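Local coordinates for protein putative NADH-flavin reductase (Streptococcus pneumoniae TIGR4, PDB 4R01) that probably binds NAD(P)H through a Rossmann-type alpha/beta fold and may act as an NADH-dependent flavin reductase, at residues Leu51-Val62 with Phe84-Phe95; Ala152-Gly163 with Ser180-Ile189. All blocks are in the same frame, centred on the assembly; numbering follows the deposited sequence.

Contact 1: Leu51-Val62 with Phe84-Phe95; sequences LTKDDLTGFDAV and FNQLLAGTQTRF
Ala-61 and Val-62 pair in parallel with Arg-94 and Phe-95, joining the two strands of a Rossmann beta-alpha-beta unit whose helix 76-88 ends beside them. Two backbone bonds set the register: Arg-94 N reaches Asp-60 O at 3.2 Å, and Val-62 N meets Arg-94 O at 2.7 Å. Just before the strand, Thr-93 packs by its methyl branch: with CG2 anti to the backbone N, that carbon lies 3.2 Å from Phe-59 O, while OG1 gives the same oxygen a weak hydrogen bond.

Leu-56 supplies the apolar centre. Its CD1 comes to the edge of the Phe-84 ring, close to the ring plane and 3.7 Å from CE1, and the two side chains cross at about a right angle. The same methyl also touches Leu-87 CD1 and Leu-88 CD2, both at 3.8 Å. Leu-87 splits its branches: CD1 turns to Leu-56 and Leu-51, whereas CD2 lies 3.5 Å from Lys-53 N, at the start of the short helix 53-56. A capping box of Thr-52 and Asp-55 closes that helix start, with Thr-52 N bonded to Asp-55 OD2 (2.8 Å) and a weak return bond from Asp-55 N to Thr-52 OG1.

Around this core, Leu-51 and Leu-56 rest on Ile-31 of strand 27-32, Val-62 and Phe-84 on Ile-7 of strand 3-7, and Phe-95 bonds through its backbone to Asn-145 and Thr-147.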
loop_
_atom_site.group_PDB
_atom_site.type_symbol
_atom_site.label_atom_id
_atom_site.label_comp_id
_atom_site.label_asym_id
_atom_site.label_seq_id
_atom_site.Cartn_x
_atom_site.Cartn_y
_atom_site.Cartn_z
ATOM N N LEU A 51 -5.532 -40.929 14.031
ATOM C CA LEU A 51 -6.414 -40.667 15.161
ATOM C C LEU A 51 -7.775 -41.326 14.974
ATOM O O LEU A 51 -8.273 -41.449 13.854
ATOM C CB LEU A 51 -6.596 -39.161 15.365
ATOM C CG LEU A 51 -5.423 -38.366 15.937
ATOM C CD1 LEU A 51 -5.730 -36.881 15.879
ATOM C CD2 LEU A 51 -5.117 -38.793 17.365
ATOM N N THR A 52 -8.372 -41.746 16.084
ATOM C CA THR A 52 -9.699 -42.344 16.071
ATOM C C THR A 52 -10.659 -41.483 16.884
ATOM O O THR A 52 -10.235 -40.537 17.547
ATOM C CB THR A 52 -9.685 -43.773 16.645
ATOM O OG1 THR A 52 -9.499 -43.715 18.065
ATOM C CG2 THR A 52 -8.561 -44.590 16.019
ATOM N N LYS A 53 -11.946 -41.809 16.835
ATOM C CA LYS A 53 -12.927 -41.095 17.643
ATOM C C LYS A 53 -12.621 -41.265 19.125
ATOM O O LYS A 53 -12.771 -40.331 19.909
ATOM C CB LYS A 53 -14.345 -41.580 17.338
ATOM C CG LYS A 53 -14.711 -41.539 15.868
ATOM C CD LYS A 53 -16.176 -41.876 15.652
ATOM C CE LYS A 53 -16.507 -41.928 14.168
ATOM N NZ LYS A 53 -17.965 -42.105 13.925
ATOM N N ASP A 54 -12.174 -42.460 19.497
ATOM C CA ASP A 54 -11.833 -42.749 20.884
ATOM C C ASP A 54 -10.648 -41.916 21.375
ATOM O O ASP A 54 -10.443 -41.764 22.579
ATOM C CB ASP A 54 -11.542 -44.241 21.058
ATOM C CG ASP A 54 -12.798 -45.090 20.984
ATOM O OD1 ASP A 54 -13.901 -44.542 21.203
ATOM O OD2 ASP A 54 -12.683 -46.307 20.720
ATOM N N ASP A 55 -9.872 -41.375 20.442
ATOM C CA ASP A 55 -8.787 -40.467 20.795
ATOM C C ASP A 55 -9.309 -39.064 21.091
ATOM O O ASP A 55 -8.728 -38.338 21.895
ATOM C CB ASP A 55 -7.746 -40.403 19.676
ATOM C CG ASP A 55 -7.015 -41.712 19.485
ATOM O OD1 ASP A 55 -6.800 -42.431 20.486
ATOM O OD2 ASP A 55 -6.649 -42.022 18.333
ATOM N N LEU A 56 -10.407 -38.686 20.445
ATOM C CA LEU A 56 -10.914 -37.322 20.562
ATOM C C LEU A 56 -12.178 -37.208 21.409
ATOM O O LEU A 56 -12.717 -36.114 21.573
ATOM C CB LEU A 56 -11.174 -36.736 19.176
ATOM C CG LEU A 56 -9.932 -36.538 18.306
ATOM C CD1 LEU A 56 -10.263 -35.682 17.089
ATOM C CD2 LEU A 56 -8.802 -35.923 19.115
ATOM N N THR A 57 -12.649 -38.331 21.945
ATOM C CA THR A 57 -13.766 -38.300 22.884
ATOM C C THR A 57 -13.294 -37.775 24.234
ATOM O O THR A 57 -12.142 -37.973 24.615
ATOM C CB THR A 57 -14.403 -39.689 23.078
ATOM O OG1 THR A 57 -13.375 -40.660 23.312
ATOM C CG2 THR A 57 -15.208 -40.089 21.850
ATOM N N GLY A 58 -14.187 -37.106 24.954
ATOM C CA GLY A 58 -13.851 -36.564 26.258
ATOM C C GLY A 58 -13.108 -35.244 26.179
ATOM O O GLY A 58 -12.244 -34.960 27.007
ATOM N N PHE A 59 -13.439 -34.439 25.174
ATOM C CA PHE A 59 -12.865 -33.105 25.037
ATOM C C PHE A 59 -13.953 -32.067 24.788
ATOM O O PHE A 59 -14.874 -32.297 24.005
ATOM C CB PHE A 59 -11.841 -33.061 23.900
ATOM C CG PHE A 59 -10.559 -33.781 24.206
ATOM C CD1 PHE A 59 -9.661 -33.262 25.124
ATOM C CD2 PHE A 59 -10.247 -34.967 23.566
ATOM C CE1 PHE A 59 -8.480 -33.920 25.407
ATOM C CE2 PHE A 59 -9.067 -35.630 23.843
ATOM C CZ PHE A 59 -8.181 -35.106 24.765
ATOM N N ASP A 60 -13.846 -30.925 25.458
ATOM C CA ASP A 60 -14.764 -29.821 25.219
ATOM C C ASP A 60 -14.486 -29.197 23.857
ATOM O O ASP A 60 -15.405 -28.787 23.145
ATOM C CB ASP A 60 -14.646 -28.769 26.322
ATOM C CG ASP A 60 -15.193 -29.254 27.645
ATOM O OD1 ASP A 60 -16.249 -29.922 27.643
ATOM O OD2 ASP A 60 -14.567 -28.970 28.687
ATOM N N ALA A 61 -13.209 -29.136 23.496
ATOM C CA ALA A 61 -12.808 -28.577 22.214
ATOM C C ALA A 61 -11.488 -29.168 21.736
ATOM O O ALA A 61 -10.620 -29.513 22.539
ATOM C CB ALA A 61 -12.704 -27.060 22.307
ATOM N N VAL A 62 -11.347 -29.281 20.420
ATOM C CA VAL A 62 -10.109 -29.744 19.810
ATOM C C VAL A 62 -9.518 -28.642 18.933
ATOM O O VAL A 62 -10.168 -28.167 18.002
ATOM C CB VAL A 62 -10.337 -31.015 18.971
ATOM C CG1 VAL A 62 -9.115 -31.324 18.130
ATOM C CG2 VAL A 62 -10.687 -32.191 19.873
ATOM N N PHE A 84 -10.926 -34.918 10.637
ATOM C CA PHE A 84 -11.489 -34.388 11.871
ATOM C C PHE A 84 -13.008 -34.357 11.827
ATOM O O PHE A 84 -13.668 -34.621 12.834
ATOM C CB PHE A 84 -10.941 -32.993 12.154
ATOM C CG PHE A 84 -9.613 -33.000 12.847
ATOM C CD1 PHE A 84 -9.491 -33.529 14.121
ATOM C CD2 PHE A 84 -8.488 -32.476 12.232
ATOM C CE1 PHE A 84 -8.274 -33.541 14.767
ATOM C CE2 PHE A 84 -7.266 -32.482 12.873
ATOM C CZ PHE A 84 -7.162 -33.015 14.143
ATOM N N ASN A 85 -13.559 -34.042 10.660
ATOM C CA ASN A 85 -15.001 -34.070 10.474
ATOM C C ASN A 85 -15.559 -35.464 10.740
ATOM O O ASN A 85 -16.562 -35.619 11.431
ATOM C CB ASN A 85 -15.371 -33.610 9.063
ATOM C CG ASN A 85 -16.868 -33.604 8.828
ATOM O OD1 ASN A 85 -17.592 -32.783 9.390
ATOM N ND2 ASN A 85 -17.338 -34.513 7.981
ATOM N N GLN A 86 -14.893 -36.464 10.199
ATOM C CA GLN A 86 -15.260 -37.848 10.400
ATOM C C GLN A 86 -15.255 -38.223 11.855
ATOM O O GLN A 86 -16.027 -39.034 12.258
ATOM C CB GLN A 86 -14.294 -38.777 9.685
ATOM C CG GLN A 86 -14.609 -39.028 8.231
ATOM C CD GLN A 86 -13.374 -39.345 7.403
ATOM O OE1 GLN A 86 -12.297 -39.578 7.933
ATOM N NE2 GLN A 86 -13.535 -39.355 6.094
ATOM N N LEU A 87 -14.387 -37.603 12.635
ATOM C CA LEU A 87 -14.198 -37.942 14.041
ATOM C C LEU A 87 -15.105 -37.145 14.972
ATOM O O LEU A 87 -15.523 -37.645 16.017
ATOM C CB LEU A 87 -12.739 -37.723 14.446
ATOM C CG LEU A 87 -11.685 -38.552 13.710
ATOM C CD1 LEU A 87 -10.302 -38.268 14.267
ATOM C CD2 LEU A 87 -12.010 -40.032 13.807
ATOM N N LEU A 88 -15.411 -35.907 14.595
ATOM C CA LEU A 88 -16.077 -34.988 15.513
ATOM C C LEU A 88 -17.520 -34.638 15.145
ATOM O O LEU A 88 -18.288 -34.225 16.014
ATOM C CB LEU A 88 -15.262 -33.699 15.635
ATOM C CG LEU A 88 -13.855 -33.851 16.215
ATOM C CD1 LEU A 88 -13.204 -32.489 16.402
ATOM C CD2 LEU A 88 -13.887 -34.623 17.530
ATOM N N ALA A 89 -17.888 -34.784 13.874
ATOM C CA ALA A 89 -19.254 -34.471 13.453
ATOM C C ALA A 89 -20.260 -35.363 14.172
ATOM O O ALA A 89 -20.005 -36.547 14.397
ATOM C CB ALA A 89 -19.404 -34.613 11.947
ATOM N N GLY A 90 -21.399 -34.784 14.535
ATOM C CA GLY A 90 -22.398 -35.494 15.311
ATOM C C GLY A 90 -22.262 -35.183 16.790
ATOM O O GLY A 90 -23.257 -35.092 17.509
ATOM N N THR A 91 -21.022 -35.020 17.244
ATOM C CA THR A 91 -20.758 -34.662 18.632
ATOM C C THR A 91 -20.863 -33.153 18.806
ATOM O O THR A 91 -20.919 -32.412 17.825
ATOM C CB THR A 91 -19.368 -35.136 19.094
ATOM O OG1 THR A 91 -18.352 -34.419 18.383
ATOM C CG2 THR A 91 -19.207 -36.626 18.840
ATOM N N GLN A 92 -20.884 -32.695 20.051
ATOM C CA GLN A 92 -21.078 -31.278 20.323
ATOM C C GLN A 92 -19.725 -30.577 20.491
ATOM O O GLN A 92 -19.654 -29.356 20.644
ATOM C CB GLN A 92 -21.967 -31.101 21.561
ATOM C CG GLN A 92 -22.349 -29.662 21.893
ATOM C CD GLN A 92 -23.255 -29.560 23.106
ATOM O OE1 GLN A 92 -22.893 -29.978 24.207
ATOM N NE2 GLN A 92 -24.443 -29.001 22.908
ATOM N N THR A 93 -18.654 -31.363 20.428
ATOM C CA THR A 93 -17.293 -30.855 20.585
ATOM C C THR A 93 -16.941 -29.763 19.573
ATOM O O THR A 93 -17.249 -29.876 18.385
ATOM C CB THR A 93 -16.260 -31.993 20.454
ATOM O OG1 THR A 93 -16.645 -33.089 21.293
ATOM C CG2 THR A 93 -14.872 -31.514 20.855
ATOM N N ARG A 94 -16.296 -28.703 20.057
ATOM C CA ARG A 94 -15.836 -27.617 19.196
ATOM C C ARG A 94 -14.517 -27.969 18.521
ATOM O O ARG A 94 -13.646 -28.593 19.124
ATOM C CB ARG A 94 -15.680 -26.323 19.998
ATOM C CG ARG A 94 -16.994 -25.692 20.424
ATOM C CD ARG A 94 -16.786 -24.267 20.910
ATOM N NE ARG A 94 -16.242 -23.403 19.863
ATOM C CZ ARG A 94 -15.937 -22.121 20.041
ATOM N NH1 ARG A 94 -16.123 -21.552 21.225
ATOM N NH2 ARG A 94 -15.445 -21.407 19.038
ATOM N N PHE A 95 -14.374 -27.567 17.264
ATOM C CA PHE A 95 -13.153 -27.835 16.518
ATOM C C PHE A 95 -12.578 -26.543 15.947
ATOM O O PHE A 95 -13.079 -26.015 14.955
ATOM C CB PHE A 95 -13.421 -28.849 15.404
ATOM C CG PHE A 95 -12.264 -29.043 14.465
ATOM C CD1 PHE A 95 -11.050 -29.523 14.927
ATOM C CD2 PHE A 95 -12.400 -28.762 13.116
ATOM C CE1 PHE A 95 -9.985 -29.707 14.063
ATOM C CE2 PHE A 95 -11.342 -28.946 12.246
ATOM C CZ PHE A 95 -10.132 -29.418 12.721
#

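Contact 2: Ala152-Gly163 with Ser180-Ile189; sequences AVDFIPDGEKTG and SQISYADYAI
Phe-155 is the tightly packed centre of this contact, forming an aromatic cluster with two tyrosines of 180-189, one over a face and one at an edge. Tyr-184 CE1 sits over the middle of one Phe-155 face, 3.4 Å from Phe-155 CD2, and the two ring planes meet obliquely, at 40°. Tyr-187 presents its own face to the Phe-155 edge: the planes meet at 65° and Phe-155 CZ lies 3.6 Å from Tyr-187 CG, an edge-to-face geometry. CG of Phe-155, anti to the backbone N (chi1 -159°), carries the ring toward both tyrosines. Pro-157 adds a CH-pi contact, its CA 3.5 Å from the Tyr-184 ring centroid and nearly over the centre of that face.

Beneath the rings, strands 154-156 and 181-183 run nearly parallel. Ile-182 N donates to Asp-154 O and Ile-182 O accepts from Ile-156 N, before Tyr-184 N carries the ladder into the helix by bonding to Ile-156 O.

The other end is polar, where buried Asp-186 holds the more exposed 160-163 loop. Its two carboxylate oxygens grip the backbone: OD1 takes Gly-163 N (2.7 Å) and OD2 takes Thr-162 N (2.9 Å), each on the syn side, while Thr-162 OG1 donates to OD2 from above the carboxylate plane at 2.8 Å. Ser-183 OG caps the helix by accepting from Asp-186 N (3.0 Å). Nearby, exposed Lys-161 lays CB and CG along Ala-185 CB, its CB at 3.7 Å.

Tyr-187 and Ile-182 back onto Leu-207 of strand 203-209, Tyr-184 reaches Ala-13 of helix 12-24, and the second subunit supplies Lys-129 to Asp-154 and Asp-72 to the Tyr-184 hydroxyl.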
loop_
_atom_site.group_PDB
_atom_site.type_symbol
_atom_site.label_atom_id
_atom_site.label_comp_id
_atom_site.label_asym_id
_atom_site.label_seq_id
_atom_site.Cartn_x
_atom_site.Cartn_y
_atom_site.Cartn_z
ATOM N N ALA A 152 -3.237 -12.472 11.672
ATOM C CA ALA A 152 -3.003 -11.272 10.884
ATOM C C ALA A 152 -2.098 -11.597 9.703
ATOM O O ALA A 152 -1.585 -12.711 9.597
ATOM C CB ALA A 152 -2.397 -10.184 11.740
ATOM N N VAL A 153 -1.908 -10.624 8.817
ATOM C CA VAL A 153 -1.049 -10.804 7.653
ATOM C C VAL A 153 0.370 -11.142 8.085
ATOM O O VAL A 153 0.966 -12.107 7.606
ATOM C CB VAL A 153 -1.031 -9.544 6.771
ATOM C CG1 VAL A 153 0.009 -9.680 5.667
ATOM C CG2 VAL A 153 -2.415 -9.291 6.197
ATOM N N ASP A 154 0.901 -10.342 9.003
ATOM C CA ASP A 154 2.212 -10.598 9.578
ATOM C C ASP A 154 2.049 -11.356 10.894
ATOM O O ASP A 154 1.671 -10.779 11.914
ATOM C CB ASP A 154 2.974 -9.289 9.791
ATOM C CG ASP A 154 4.458 -9.510 10.017
ATOM O OD1 ASP A 154 4.984 -10.556 9.579
ATOM O OD2 ASP A 154 5.104 -8.631 10.624
ATOM N N PHE A 155 2.325 -12.638 10.891
ATOM C CA PHE A 155 2.153 -13.518 12.025
ATOM C C PHE A 155 3.524 -13.874 12.566
ATOM O O PHE A 155 4.307 -14.528 11.920
ATOM C CB PHE A 155 1.430 -14.765 11.538
ATOM C CG PHE A 155 0.745 -15.557 12.586
ATOM C CD1 PHE A 155 0.376 -15.006 13.777
ATOM C CD2 PHE A 155 0.470 -16.863 12.360
ATOM C CE1 PHE A 155 -0.254 -15.747 14.725
ATOM C CE2 PHE A 155 -0.168 -17.608 13.292
ATOM C CZ PHE A 155 -0.534 -17.050 14.477
ATOM N N ILE A 156 3.818 -13.419 13.758
ATOM C CA ILE A 156 5.183 -13.461 14.273
ATOM C C ILE A 156 5.339 -14.378 15.490
ATOM O O ILE A 156 4.777 -14.108 16.554
ATOM C CB ILE A 156 5.667 -12.042 14.642
ATOM C CG1 ILE A 156 5.441 -11.084 13.468
ATOM C CG2 ILE A 156 7.131 -12.059 15.041
ATOM C CD1 ILE A 156 5.370 -9.622 13.861
ATOM N N PRO A 157 6.112 -15.469 15.325
ATOM C CA PRO A 157 6.368 -16.509 16.332
ATOM C C PRO A 157 6.785 -15.971 17.699
ATOM O O PRO A 157 6.097 -16.220 18.687
ATOM C CB PRO A 157 7.506 -17.317 15.708
ATOM C CG PRO A 157 7.283 -17.191 14.255
ATOM C CD PRO A 157 6.775 -15.783 14.046
ATOM N N ASP A 158 7.898 -15.252 17.757
ATOM C CA ASP A 158 8.393 -14.760 19.035
ATOM C C ASP A 158 8.151 -13.264 19.188
ATOM O O ASP A 158 8.932 -12.558 19.826
ATOM C CB ASP A 158 9.877 -15.084 19.186
ATOM C CG ASP A 158 10.140 -16.576 19.220
ATOM O OD1 ASP A 158 9.835 -17.207 20.254
ATOM O OD2 ASP A 158 10.640 -17.119 18.212
ATOM N N GLY A 159 7.055 -12.793 18.599
ATOM C CA GLY A 159 6.662 -11.404 18.720
ATOM C C GLY A 159 6.298 -11.047 20.148
ATOM O O GLY A 159 5.957 -11.918 20.951
ATOM N N GLU A 160 6.375 -9.759 20.461
ATOM C CA GLU A 160 6.070 -9.260 21.795
ATOM C C GLU A 160 4.621 -9.542 22.185
ATOM O O GLU A 160 3.699 -9.305 21.404
ATOM C CB GLU A 160 6.359 -7.756 21.868
ATOM C CG GLU A 160 6.088 -7.114 23.222
ATOM C CD GLU A 160 6.435 -5.630 23.252
ATOM O OE1 GLU A 160 7.004 -5.124 22.261
ATOM O OE2 GLU A 160 6.130 -4.969 24.266
ATOM N N LYS A 161 4.430 -10.063 23.393
ATOM C CA LYS A 161 3.091 -10.284 23.930
ATOM C C LYS A 161 2.521 -8.973 24.463
ATOM O O LYS A 161 2.792 -8.588 25.602
ATOM C CB LYS A 161 3.116 -11.341 25.036
ATOM C CG LYS A 161 1.745 -11.673 25.603
ATOM C CD LYS A 161 1.837 -12.146 27.045
ATOM C CE LYS A 161 2.152 -13.634 27.128
ATOM N NZ LYS A 161 2.820 -13.999 28.414
ATOM N N THR A 162 1.738 -8.286 23.637
ATOM C CA THR A 162 1.184 -6.988 24.015
ATOM C C THR A 162 -0.006 -7.138 24.953
ATOM O O THR A 162 -0.208 -6.318 25.847
ATOM C CB THR A 162 0.742 -6.179 22.781
ATOM O OG1 THR A 162 -0.501 -6.692 22.287
ATOM C CG2 THR A 162 1.794 -6.256 21.690
ATOM N N GLY A 163 -0.796 -8.183 24.737
ATOM C CA GLY A 163 -1.980 -8.419 25.541
ATOM C C GLY A 163 -3.214 -7.721 24.999
ATOM O O GLY A 163 -4.329 -7.975 25.455
ATOM N N SER A 180 -1.577 -4.802 9.769
ATOM C CA SER A 180 -2.120 -6.090 10.175
ATOM C C SER A 180 -1.004 -7.028 10.628
ATOM O O SER A 180 -0.367 -7.689 9.808
ATOM C CB SER A 180 -2.913 -6.725 9.033
ATOM O OG SER A 180 -3.378 -8.012 9.397
ATOM N N GLN A 181 -0.767 -7.072 11.935
ATOM C CA GLN A 181 0.249 -7.950 12.507
ATOM C C GLN A 181 -0.222 -8.482 13.853
ATOM O O GLN A 181 -1.074 -7.874 14.496
ATOM C CB GLN A 181 1.581 -7.216 12.673
ATOM C CG GLN A 181 1.529 -6.080 13.684
ATOM C CD GLN A 181 2.887 -5.460 13.947
ATOM O OE1 GLN A 181 3.422 -4.728 13.117
ATOM N NE2 GLN A 181 3.447 -5.745 15.116
ATOM N N ILE A 182 0.325 -9.621 14.269
ATOM C CA ILE A 182 0.066 -10.140 15.610
ATOM C C ILE A 182 1.108 -11.189 15.997
ATOM O O ILE A 182 1.624 -11.917 15.147
ATOM C CB ILE A 182 -1.360 -10.743 15.729
ATOM C CG1 ILE A 182 -1.762 -10.892 17.199
ATOM C CG2 ILE A 182 -1.464 -12.071 14.984
ATOM C CD1 ILE A 182 -3.201 -11.310 17.400
ATOM N N SER A 183 1.432 -11.242 17.284
ATOM C CA SER A 183 2.370 -12.233 17.798
ATOM C C SER A 183 1.656 -13.557 18.033
ATOM O O SER A 183 0.431 -13.593 18.153
ATOM C CB SER A 183 3.012 -11.747 19.095
ATOM O OG SER A 183 2.042 -11.617 20.118
ATOM N N TYR A 184 2.421 -14.643 18.093
ATOM C CA TYR A 184 1.850 -15.947 18.411
ATOM C C TYR A 184 1.221 -15.915 19.798
ATOM O O TYR A 184 0.159 -16.493 20.018
ATOM C CB TYR A 184 2.909 -17.048 18.327
ATOM C CG TYR A 184 3.131 -17.592 16.929
ATOM C CD1 TYR A 184 2.889 -16.807 15.806
ATOM C CD2 TYR A 184 3.569 -18.899 16.732
ATOM C CE1 TYR A 184 3.088 -17.301 14.529
ATOM C CE2 TYR A 184 3.768 -19.404 15.457
ATOM C CZ TYR A 184 3.525 -18.599 14.359
ATOM O OH TYR A 184 3.720 -19.093 13.087
ATOM N N ALA A 185 1.871 -15.214 20.722
ATOM C CA ALA A 185 1.375 -15.091 22.091
ATOM C C ALA A 185 0.011 -14.397 22.147
ATOM O O ALA A 185 -0.930 -14.920 22.745
ATOM C CB ALA A 185 2.385 -14.345 22.950
ATOM N N ASP A 186 -0.096 -13.227 21.524
ATOM C CA ASP A 186 -1.360 -12.492 21.503
ATOM C C ASP A 186 -2.455 -13.272 20.773
ATOM O O ASP A 186 -3.626 -13.217 21.156
ATOM C CB ASP A 186 -1.171 -11.117 20.856
ATOM C CG ASP A 186 -0.500 -10.122 21.786
ATOM O OD1 ASP A 186 -0.724 -10.209 23.013
ATOM O OD2 ASP A 186 0.249 -9.252 21.294
ATOM N N TYR A 187 -2.066 -14.002 19.731
ATOM C CA TYR A 187 -2.995 -14.832 18.972
ATOM C C TYR A 187 -3.565 -15.948 19.844
ATOM O O TYR A 187 -4.764 -16.229 19.802
ATOM C CB TYR A 187 -2.298 -15.418 17.742
ATOM C CG TYR A 187 -3.133 -16.386 16.931
ATOM C CD1 TYR A 187 -3.962 -15.935 15.913
ATOM C CD2 TYR A 187 -3.073 -17.754 17.170
ATOM C CE1 TYR A 187 -4.720 -16.819 15.164
ATOM C CE2 TYR A 187 -3.825 -18.643 16.431
ATOM C CZ TYR A 187 -4.646 -18.172 15.429
ATOM O OH TYR A 187 -5.395 -19.062 14.691
ATOM N N ALA A 188 -2.699 -16.580 20.632
ATOM C CA ALA A 188 -3.126 -17.635 21.546
ATOM C C ALA A 188 -4.140 -17.092 22.546
ATOM O O ALA A 188 -5.139 -17.744 22.844
ATOM C CB ALA A 188 -1.928 -18.237 22.274
ATOM N N ILE A 189 -3.877 -15.892 23.052
ATOM C CA ILE A 189 -4.787 -15.238 23.986
ATOM C C ILE A 189 -6.175 -15.083 23.371
ATOM O O ILE A 189 -7.180 -15.420 23.996
ATOM C CB ILE A 189 -4.257 -13.857 24.418
ATOM C CG1 ILE A 189 -2.949 -14.011 25.196
ATOM C CG2 ILE A 189 -5.291 -13.125 25.258
ATOM C CD1 ILE A 189 -2.384 -12.705 25.710
HETATM O O HOH W 1 4.420 -14.656 20.366
#

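The contacts follow one another along the chain, contact 1 closing at residue 95 before contact 2 opens at 152. Their centres are 28 Å apart on opposite sides of the chain's centre, and their nearest atoms are about 10 Å apart, so neither touches the other. Contact 1 belongs to the main sheet, pairing strands 61-64 and 94-98; contact 2 builds a separate two-stranded parallel sheet, 154-156 with 181-183, leading into helix 184-196. Arg-94 of contact 1 makes a salt bridge with Glu-194, farther along the helix that contact 2 begins. No other chain touches contact 1, whereas contact 2 also meets the second subunit and so takes part in the assembly.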